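Local coordinates for protein beta sliding clamp (Borrelia burgdorferi, PDB 6DJ8) that probably forms a head-to-tail homodimeric ring around DNA that tethers DNA polymerases and other proteins to it and makes them processive, at residues F218-K223 / I256-I261. Sequence-based numbering, arbitrary orientation.
Sequences FIVPVK and IACSLI
Strand 218-221 and the 256-259 part of strand 254-259 run at 111° to each other, and the chain leaving the second strand meets the first through one direct backbone hydrogen bond, from Ile261 N to Ile219 O (2.9 Å). The bond is nearly straight (169° at the hydrogen) and lies in the carbonyl plane; the CA of Leu260 adds a CH contact to the same oxygen. A water bridges the other backbone groups of the same two residues, accepting from Ile219 N and donating to Ile261 O, which lies 2.6 Å from the water oxygen. Ile261 turns its side chain onto strand 218-221: its CD1 lodges between Pro221 CG, 3.6 Å away, and Ile219 CG2, crossing the Ile219 side chain at about a right angle while sliding past the proline ring. Pro221 also sets its CD 3.2 Å from Ser259 O, a close approach of the ring carbon to that carbonyl oxygen. Leu260, with CG anti to its carbonyl carbon (chi1 -55°), spreads its methyls over two neighbours: CD2 reaches Val220 CG2 at 3.7 Å, and CD1 comes obliquely to Phe218 CD1. Val220 CG1, anti to the backbone N, meets Cys258 SG at 3.9 Å. Phe247 of strand 246-251 touches Val220, Cys258 and Leu260 and joins this apolar cluster, while the Phe218 ring stacks with Phe242. The contact joins the central domain's parts of two antiparallel sheets that run on into the N-terminal and C-terminal domains, in the two-sheet, helix-containing DNA clamp fold whose repetition builds the sliding-clamp ring.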
loop_
_atom_site.group_PDB
_atom_site.type_symbol
_atom_site.label_atom_id
_atom_site.label_comp_id
_atom_site.label_asym_id
_atom_site.label_seq_id
_atom_site.Cartn_x
_atom_site.Cartn_y
_atom_site.Cartn_z
ATOM N N PHE A 218 10.179 -35.220 -11.168
ATOM C CA PHE A 218 9.562 -34.763 -9.931
ATOM C C PHE A 218 8.782 -33.484 -10.178
ATOM O O PHE A 218 9.230 -32.608 -10.922
ATOM C CB PHE A 218 10.615 -34.506 -8.833
ATOM C CG PHE A 218 11.604 -35.632 -8.658
ATOM C CD1 PHE A 218 11.215 -36.822 -8.067
ATOM C CD2 PHE A 218 12.919 -35.494 -9.077
ATOM C CE1 PHE A 218 12.124 -37.876 -7.904
ATOM C CE2 PHE A 218 13.831 -36.536 -8.928
ATOM C CZ PHE A 218 13.433 -37.733 -8.335
ATOM N N ILE A 219 7.627 -33.380 -9.524
ATOM C CA ILE A 219 6.747 -32.222 -9.615
ATOM C C ILE A 219 6.605 -31.647 -8.214
ATOM O O ILE A 219 6.075 -32.317 -7.317
ATOM C CB ILE A 219 5.371 -32.579 -10.189
ATOM C CG1 ILE A 219 5.512 -33.278 -11.545
ATOM C CG2 ILE A 219 4.494 -31.328 -10.303
ATOM C CD1 ILE A 219 4.288 -34.005 -11.943
ATOM N N VAL A 220 7.067 -30.419 -8.038
ATOM C CA VAL A 220 7.105 -29.739 -6.743
ATOM C C VAL A 220 6.116 -28.578 -6.768
ATOM O O VAL A 220 6.218 -27.716 -7.645
ATOM C CB VAL A 220 8.515 -29.219 -6.425
ATOM C CG1 VAL A 220 8.527 -28.568 -5.037
ATOM C CG2 VAL A 220 9.532 -30.356 -6.509
ATOM N N PRO A 221 5.186 -28.500 -5.826
ATOM C CA PRO A 221 4.252 -27.367 -5.806
ATOM C C PRO A 221 5.014 -26.059 -5.773
ATOM O O PRO A 221 6.041 -25.932 -5.103
ATOM C CB PRO A 221 3.433 -27.583 -4.528
ATOM C CG PRO A 221 3.517 -29.073 -4.282
ATOM C CD PRO A 221 4.938 -29.402 -4.683
ATOM N N VAL A 222 4.530 -25.089 -6.552
ATOM C CA VAL A 222 5.289 -23.863 -6.709
ATOM C C VAL A 222 5.387 -23.078 -5.396
ATOM O O VAL A 222 6.330 -22.301 -5.223
ATOM C CB VAL A 222 4.689 -23.002 -7.842
ATOM C CG1 VAL A 222 3.288 -22.434 -7.448
ATOM C CG2 VAL A 222 5.663 -21.878 -8.199
ATOM N N LYS A 223 4.457 -23.259 -4.460
ATOM C CA LYS A 223 4.444 -22.371 -3.287
ATOM C C LYS A 223 5.792 -22.368 -2.574
ATOM O O LYS A 223 6.295 -21.300 -2.198
ATOM C CB LYS A 223 3.332 -22.758 -2.315
ATOM C CG LYS A 223 3.306 -21.906 -1.033
ATOM C CD LYS A 223 2.170 -22.305 -0.118
ATOM C CE LYS A 223 2.095 -21.391 1.127
ATOM N NZ LYS A 223 1.023 -21.868 2.050
ATOM N N ILE A 256 13.761 -26.989 4.958
ATOM C CA ILE A 256 12.399 -26.878 4.453
ATOM C C ILE A 256 12.087 -28.138 3.669
ATOM O O ILE A 256 12.955 -28.667 2.966
ATOM C CB ILE A 256 12.218 -25.633 3.555
ATOM C CG1 ILE A 256 13.100 -24.488 4.037
ATOM C CG2 ILE A 256 10.756 -25.175 3.530
ATOM C CD1 ILE A 256 13.102 -23.329 3.123
ATOM N N ALA A 257 10.847 -28.605 3.764
ATOM C CA ALA A 257 10.425 -29.779 3.018
ATOM C C ALA A 257 8.965 -29.622 2.620
ATOM O O ALA A 257 8.208 -28.876 3.253
ATOM C CB ALA A 257 10.620 -31.067 3.828
ATOM N N CYS A 258 8.575 -30.338 1.560
ATOM C CA CYS A 258 7.171 -30.404 1.176
ATOM C C CYS A 258 6.944 -31.698 0.415
ATOM O O CYS A 258 7.891 -32.423 0.102
ATOM C CB CYS A 258 6.763 -29.189 0.337
ATOM S SG CYS A 258 7.446 -29.176 -1.373
ATOM N N SER A 259 5.676 -31.994 0.136
ATOM C CA SER A 259 5.329 -33.199 -0.609
ATOM C C SER A 259 5.367 -32.933 -2.103
ATOM O O SER A 259 5.083 -31.821 -2.568
ATOM C CB SER A 259 3.939 -33.710 -0.242
ATOM O OG SER A 259 3.928 -34.221 1.069
ATOM N N LEU A 260 5.722 -33.973 -2.852
ATOM C CA LEU A 260 5.641 -33.918 -4.299
ATOM C C LEU A 260 4.208 -34.165 -4.763
ATOM O O LEU A 260 3.385 -34.752 -4.061
ATOM C CB LEU A 260 6.575 -34.954 -4.927
ATOM C CG LEU A 260 8.038 -34.860 -4.489
ATOM C CD1 LEU A 260 8.828 -36.030 -5.055
ATOM C CD2 LEU A 260 8.664 -33.534 -4.901
ATOM N N ILE A 261 3.916 -33.699 -5.969
ATOM C CA ILE A 261 2.656 -34.004 -6.632
ATOM C C ILE A 261 2.886 -35.295 -7.400
ATOM O O ILE A 261 3.829 -35.380 -8.193
ATOM C CB ILE A 261 2.248 -32.851 -7.563
ATOM C CG1 ILE A 261 2.023 -31.590 -6.732
ATOM C CG2 ILE A 261 0.968 -33.186 -8.317
ATOM C CD1 ILE A 261 2.363 -30.336 -7.466
HETATM O O HOH W 1 6.316 -35.849 -8.780
#